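Local coordinates for Non-fluorescent flavoprotein (Photobacterium phosphoreum, PDB 1FVP) that binds flavin mononucleotide with a covalently attached myristate, as a homodimeric non-fluorescent flavoprotein of the bacterial luciferase family, at residues A[31-35]-A[36-40]; A[222-225]-A[226-230]. All blocks are in the same frame, centred on the assembly; numbering follows the deposited sequence.

Interaction 1 (A[31-35]-A[36-40]); sequences TLRII and DEDTS
R33 and D38 are joined by a salt bridge across the last turn of helix 23-38, five residues apart, where the helix widens into a pi-type turn. NH1 of R33 donates to OD2 of D38 at 2.7 Å, and NH2 reaches the same oxygen in a weak second bond. OD2 lies in the guanidinium plane, but NH1 meets it from above the carboxylate plane (59° out of it); the two planes are 63° apart. With CG of R33 anti to the backbone N (chi1 -172°), the bend at chi3 brings the guanidinium to the carboxylate of D38; its NE is held by a further salt bridge to E30. E37 crosses the arginine at about a right angle, its OE2 3.8 Å from CG of R33. This helix is the crossover of the beta-alpha-beta unit made with the parallel strands 6-11 and 42-48, and I35 packs on V8, Y42 and I45 of those strands. Backbone bonds from N of D36 to O of L32 (3.0 Å) and from N of D38 to O of I34 continue the helix. On the flank facing helix 207-227, CG2 of I34 meets CB of D38 at 3.5 Å and CG2 of T39 at 3.6 Å, while I34 also touches K211 and I215. L32, I35 and D36 pack against the second subunit, at its L72 and E70.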
loop_
_atom_site.group_PDB
_atom_site.type_symbol
_atom_site.label_atom_id
_atom_site.label_comp_id
_atom_site.label_asym_id
_atom_site.label_seq_id
_atom_site.Cartn_x
_atom_site.Cartn_y
_atom_site.Cartn_z
ATOM N N THR A 31 2.664 -11.853 -12.958
ATOM C CA THR A 31 1.986 -12.211 -11.722
ATOM C C THR A 31 0.807 -11.240 -11.566
ATOM O O THR A 31 -0.215 -11.592 -10.977
ATOM C CB THR A 31 2.882 -12.117 -10.427
ATOM O OG1 THR A 31 4.255 -12.516 -10.723
ATOM C CG2 THR A 31 2.325 -12.920 -9.242
ATOM N N LEU A 32 1.003 -10.031 -12.077
ATOM C CA LEU A 32 0.020 -8.943 -12.026
ATOM C C LEU A 32 -0.978 -9.071 -13.180
ATOM O O LEU A 32 -2.144 -8.658 -13.034
ATOM C CB LEU A 32 0.728 -7.592 -12.080
ATOM C CG LEU A 32 1.505 -7.073 -10.895
ATOM C CD1 LEU A 32 2.274 -5.808 -11.267
ATOM C CD2 LEU A 32 0.561 -6.783 -9.743
ATOM N N ARG A 33 -0.445 -9.601 -14.287
ATOM C CA ARG A 33 -1.299 -9.764 -15.478
ATOM C C ARG A 33 -2.480 -10.673 -15.138
ATOM O O ARG A 33 -3.643 -10.315 -15.397
ATOM C CB ARG A 33 -0.555 -10.277 -16.707
ATOM C CG ARG A 33 -1.434 -10.249 -17.963
ATOM C CD ARG A 33 -0.817 -10.965 -19.118
ATOM N NE ARG A 33 -0.539 -12.351 -18.802
ATOM C CZ ARG A 33 -1.487 -13.266 -18.580
ATOM N NH1 ARG A 33 -2.785 -12.999 -18.683
ATOM N NH2 ARG A 33 -1.069 -14.486 -18.200
ATOM N N ILE A 34 -2.142 -11.817 -14.565
ATOM C CA ILE A 34 -3.153 -12.825 -14.183
ATOM C C ILE A 34 -4.215 -12.127 -13.341
ATOM O O ILE A 34 -5.420 -12.159 -13.621
ATOM C CB ILE A 34 -2.453 -14.028 -13.469
ATOM C CG1 ILE A 34 -1.221 -14.389 -14.322
ATOM C CG2 ILE A 34 -3.412 -15.206 -13.222
ATOM C CD1 ILE A 34 -0.395 -15.624 -13.913
ATOM N N ILE A 35 -3.670 -11.483 -12.315
ATOM C CA ILE A 35 -4.487 -10.707 -11.367
ATOM C C ILE A 35 -5.548 -9.979 -12.192
ATOM O O ILE A 35 -6.744 -10.307 -12.089
ATOM C CB ILE A 35 -3.568 -9.797 -10.489
ATOM C CG1 ILE A 35 -2.871 -10.640 -9.399
ATOM C CG2 ILE A 35 -4.305 -8.582 -9.868
ATOM C CD1 ILE A 35 -1.736 -9.947 -8.612
ATOM N N ASP A 36 -5.109 -9.059 -13.044
ATOM C CA ASP A 36 -6.052 -8.295 -13.868
ATOM C C ASP A 36 -6.935 -9.150 -14.766
ATOM O O ASP A 36 -8.167 -9.189 -14.493
ATOM C CB ASP A 36 -5.409 -7.088 -14.550
ATOM C CG ASP A 36 -5.505 -5.817 -13.712
ATOM O OD1 ASP A 36 -6.511 -5.073 -13.745
ATOM O OD2 ASP A 36 -4.533 -5.524 -12.967
ATOM N N GLU A 37 -6.378 -9.812 -15.768
ATOM C CA GLU A 37 -7.179 -10.591 -16.711
ATOM C C GLU A 37 -7.389 -12.065 -16.559
ATOM O O GLU A 37 -8.390 -12.605 -17.115
ATOM C CB GLU A 37 -6.614 -10.286 -18.119
ATOM C CG GLU A 37 -5.221 -9.694 -18.199
ATOM C CD GLU A 37 -4.731 -9.088 -19.477
ATOM O OE1 GLU A 37 -4.836 -9.567 -20.602
ATOM O OE2 GLU A 37 -4.144 -7.981 -19.306
ATOM N N ASP A 38 -6.561 -12.809 -15.850
ATOM C CA ASP A 38 -6.706 -14.270 -15.715
ATOM C C ASP A 38 -7.204 -14.752 -14.361
ATOM O O ASP A 38 -7.004 -15.952 -14.048
ATOM C CB ASP A 38 -5.368 -14.940 -16.110
ATOM C CG ASP A 38 -4.988 -14.722 -17.562
ATOM O OD1 ASP A 38 -5.685 -13.994 -18.296
ATOM O OD2 ASP A 38 -3.954 -15.288 -17.993
ATOM N N THR A 39 -7.827 -13.893 -13.583
ATOM C CA THR A 39 -8.334 -14.264 -12.247
ATOM C C THR A 39 -9.416 -13.305 -11.809
ATOM O O THR A 39 -9.912 -12.503 -12.627
ATOM C CB THR A 39 -7.120 -14.321 -11.244
ATOM O OG1 THR A 39 -6.202 -13.298 -11.717
ATOM C CG2 THR A 39 -6.407 -15.666 -11.210
ATOM N N SER A 40 -9.786 -13.361 -10.556
ATOM C CA SER A 40 -10.810 -12.538 -9.904
ATOM C C SER A 40 -10.335 -12.266 -8.473
ATOM O O SER A 40 -9.742 -11.254 -8.123
ATOM C CB SER A 40 -12.155 -13.235 -9.843
ATOM O OG SER A 40 -12.876 -13.160 -11.048
#

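Interaction 2 (A[222-225]-A[226-230]); sequences IKFR and QDNNL. With FMA (6-(3-tetradecanoic acid) flavine mononucleotide), chain D.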
loop_
_atom_site.group_PDB
_atom_site.type_symbol
_atom_site.label_atom_id
_atom_site.label_comp_id
_atom_site.label_asym_id
_atom_site.label_seq_id
_atom_site.Cartn_x
_atom_site.Cartn_y
_atom_site.Cartn_z
ATOM N N ILE A 222 -13.846 -18.924 -6.436
ATOM C CA ILE A 222 -14.995 -18.413 -7.183
ATOM C C ILE A 222 -16.140 -19.413 -7.087
ATOM O O ILE A 222 -17.299 -18.984 -7.172
ATOM C CB ILE A 222 -14.634 -18.023 -8.648
ATOM C CG1 ILE A 222 -15.662 -16.984 -9.152
ATOM C CG2 ILE A 222 -14.570 -19.231 -9.615
ATOM C CD1 ILE A 222 -15.618 -15.609 -8.420
ATOM N N LYS A 223 -15.822 -20.679 -6.916
ATOM C CA LYS A 223 -16.797 -21.763 -6.799
ATOM C C LYS A 223 -17.247 -21.980 -5.357
ATOM O O LYS A 223 -18.444 -21.830 -5.072
ATOM C CB LYS A 223 -16.287 -23.083 -7.355
ATOM C CG LYS A 223 -17.374 -23.874 -8.095
ATOM C CD LYS A 223 -16.752 -25.039 -8.835
ATOM C CE LYS A 223 -15.569 -24.680 -9.707
ATOM N NZ LYS A 223 -15.937 -24.210 -11.067
ATOM N N PHE A 224 -16.317 -22.327 -4.492
ATOM C CA PHE A 224 -16.529 -22.554 -3.056
ATOM C C PHE A 224 -17.492 -21.473 -2.528
ATOM O O PHE A 224 -18.347 -21.775 -1.679
ATOM C CB PHE A 224 -15.234 -22.530 -2.248
ATOM C CG PHE A 224 -15.421 -22.422 -0.761
ATOM C CD1 PHE A 224 -15.582 -21.178 -0.146
ATOM C CD2 PHE A 224 -15.452 -23.578 0.023
ATOM C CE1 PHE A 224 -15.766 -21.082 1.219
ATOM C CE2 PHE A 224 -15.625 -23.502 1.411
ATOM C CZ PHE A 224 -15.796 -22.238 2.003
ATOM N N ARG A 225 -17.262 -20.251 -3.003
ATOM C CA ARG A 225 -18.147 -19.142 -2.607
ATOM C C ARG A 225 -19.496 -19.589 -3.239
ATOM O O ARG A 225 -20.299 -20.261 -2.585
ATOM C CB ARG A 225 -17.808 -17.760 -3.085
ATOM C CG ARG A 225 -16.431 -17.334 -3.479
ATOM C CD ARG A 225 -15.616 -16.654 -2.426
ATOM N NE ARG A 225 -14.994 -15.447 -2.959
ATOM C CZ ARG A 225 -13.937 -14.788 -2.506
ATOM N NH1 ARG A 225 -13.271 -15.202 -1.436
ATOM N NH2 ARG A 225 -13.559 -13.680 -3.158
ATOM N N GLN A 226 -19.636 -19.249 -4.506
ATOM C CA GLN A 226 -20.818 -19.572 -5.296
ATOM C C GLN A 226 -21.581 -20.756 -4.707
ATOM O O GLN A 226 -22.698 -20.653 -4.185
ATOM C CB GLN A 226 -20.455 -19.861 -6.762
ATOM C CG GLN A 226 -20.194 -18.614 -7.556
ATOM C CD GLN A 226 -20.479 -18.713 -9.029
ATOM O OE1 GLN A 226 -21.280 -19.525 -9.499
ATOM N NE2 GLN A 226 -19.799 -17.833 -9.780
ATOM N N ASP A 227 -20.929 -21.895 -4.805
ATOM C CA ASP A 227 -21.431 -23.198 -4.358
ATOM C C ASP A 227 -22.234 -23.068 -3.061
ATOM O O ASP A 227 -23.430 -23.411 -3.061
ATOM C CB ASP A 227 -20.307 -24.230 -4.268
ATOM C CG ASP A 227 -20.832 -25.658 -4.260
ATOM O OD1 ASP A 227 -21.516 -26.055 -5.218
ATOM O OD2 ASP A 227 -20.534 -26.354 -3.260
ATOM N N ASN A 228 -21.535 -22.598 -2.039
ATOM C CA ASN A 228 -22.150 -22.431 -0.712
ATOM C C ASN A 228 -21.847 -21.044 -0.138
ATOM O O ASN A 228 -20.720 -20.570 0.011
ATOM C CB ASN A 228 -21.815 -23.600 0.200
ATOM C CG ASN A 228 -20.408 -23.641 0.741
ATOM O OD1 ASN A 228 -20.203 -23.722 1.960
ATOM N ND2 ASN A 228 -19.427 -23.593 -0.152
ATOM N N ASN A 229 -22.933 -20.387 0.176
ATOM C CA ASN A 229 -23.168 -19.095 0.747
ATOM C C ASN A 229 -21.999 -18.170 1.066
ATOM O O ASN A 229 -21.437 -18.179 2.181
ATOM C CB ASN A 229 -24.045 -19.285 2.017
ATOM C CG ASN A 229 -23.535 -20.406 2.910
ATOM O OD1 ASN A 229 -23.891 -21.577 2.664
ATOM N ND2 ASN A 229 -22.738 -20.058 3.930
ATOM N N LEU A 230 -21.700 -17.320 0.100
ATOM C CA LEU A 230 -20.659 -16.278 0.222
ATOM C C LEU A 230 -21.154 -15.081 -0.596
ATOM O O LEU A 230 -21.922 -14.270 -0.027
ATOM C CB LEU A 230 -19.272 -16.816 -0.013
ATOM C CG LEU A 230 -18.670 -17.774 1.005
ATOM C CD1 LEU A 230 -17.247 -18.160 0.616
ATOM C CD2 LEU A 230 -18.662 -17.140 2.393
HETATM N N1 FMA D . -13.524 -22.537 6.254
HETATM C C2 FMA D . -14.091 -21.342 6.077
HETATM O O2 FMA D . -14.726 -20.711 6.835
HETATM N N3 FMA D . -13.938 -20.671 4.793
HETATM C C4 FMA D . -13.240 -21.240 3.791
HETATM O O4 FMA D . -13.147 -20.646 2.739
HETATM C C4A FMA D . -12.645 -22.523 4.001
HETATM N N5 FMA D . -11.951 -23.164 3.096
HETATM C C5A FMA D . -11.373 -24.368 3.233
HETATM C C6 FMA D . -10.648 -24.974 2.210
HETATM C C7 FMA D . -10.094 -26.207 2.449
HETATM C C7M FMA D . -9.249 -26.986 1.381
HETATM C C8 FMA D . -10.255 -26.878 3.717
HETATM C C8M FMA D . -9.673 -28.221 4.021
HETATM C C9 FMA D . -10.983 -26.250 4.705
HETATM C C9A FMA D . -11.549 -25.021 4.535
HETATM N N10 FMA D . -12.284 -24.334 5.492
HETATM C C10 FMA D . -12.857 -23.141 5.337
HETATM C C1B FMA D . -12.493 -24.966 6.869
HETATM C C2B FMA D . -12.694 -23.925 8.053
HETATM O O2B FMA D . -11.741 -24.389 8.992
HETATM C C3B FMA D . -14.122 -23.992 8.543
HETATM O "O3'" FMA D . -14.967 -24.524 7.574
HETATM C C4B FMA D . -14.716 -22.667 9.036
HETATM O "O4'" FMA D . -13.899 -22.102 10.123
HETATM C C5B FMA D . -16.154 -22.883 9.583
HETATM O "O5'" FMA D . -16.126 -22.397 11.054
HETATM P P FMA D . -16.633 -23.155 12.345
HETATM O O1P FMA D . -18.177 -23.167 12.065
HETATM O O2P FMA D . -16.054 -24.484 12.335
HETATM O O3P FMA D . -16.161 -22.474 13.450
HETATM C "C1'" FMA D . -11.706 -24.351 -1.245
HETATM O "O1'" FMA D . -11.041 -25.433 -1.465
HETATM O "O2'" FMA D . -12.597 -24.025 -2.036
HETATM C "C2'" FMA D . -11.820 -24.032 0.209
HETATM C "C3'" FMA D . -10.490 -24.233 0.948
HETATM C "C4'" FMA D . -9.798 -22.907 1.036
HETATM C "C5'" FMA D . -8.771 -22.518 -0.000
HETATM C "C6'" FMA D . -7.524 -21.908 0.592
HETATM C "C7'" FMA D . -6.821 -20.961 -0.371
HETATM C "C8'" FMA D . -5.453 -21.323 -0.768
HETATM C "C9'" FMA D . -4.270 -20.785 0.018
HETATM C C11 FMA D . -2.988 -21.510 -0.256
HETATM C C12 FMA D . -2.615 -21.995 -1.609
HETATM C C13 FMA D . -1.271 -22.600 -1.840
HETATM C C14 FMA D . -0.938 -23.014 -3.237
HETATM C C15 FMA D . -2.040 -23.727 -3.969
#
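The F224 ring is met from two directions by residues that follow it: the side-chain amide of N228 over one face and a methyl of L230 at the edge. ND2 of N228 stands 4.0 Å above the ring plane, nearer the ring's border than its centre. CD1 of L230 approaches near the ring plane, 3.3 Å from CE1 of F224. Because CG of F224 lies anti to its backbone N (chi1 166°), the ring leaves the helix and extends into the pocket of the flavin derivative, which lies on the other side of the ring from N228. There CZ of F224 is 3.2 Å from the flavin carbonyl oxygen O4, which approaches the ring obliquely, and CB of F224 is 3.0 Å from O2' of the fatty-acid carboxylate. The setting is the C-terminal end of helix 207-227, the last helix of the chain: N228 is the first residue to leave helical geometry, and the tail then turns back so that L230 lies beside F224 and R225. N of D227 bonds to O of K223, and a weak bond from N of N228 to O of F224 (3.3 Å) follows it. L230 crosses the side chain of R225 at about a right angle, its CB 3.5 Å from CB of R225, while its CD1 also lies 3.5 Å from CA of R225. Both residues lean on the N-terminal segment, R225 on K3 and N5, L230 on N2 and K3; the backbone oxygen of N2 is in turn hydrogen-bonded to the cofactor. Farther round the helix, the extended chain of Q226 runs past the carbonyl of I222.

Overall arrangement
Interactions 1 and 2 both sit at C-terminal ends of helices, but of different ones: interaction 1 at the end of helix 23-38, interaction 2 at the end of helix 207-227. The two helices pack together, I34 and T39 of interaction 1 touching the second, although the contacts themselves lie with centres about 20 Å apart and nearest atoms about 4 Å apart. Interaction 1 is partly buried, with I35 against the sheet, I34 against helix 207-227, a partly exposed salt bridge and the second subunit nearby. Interaction 2 is a surface contact without a salt bridge between its segments: an aromatic ring, an amide and a leucine gather beside the flavin cofactor.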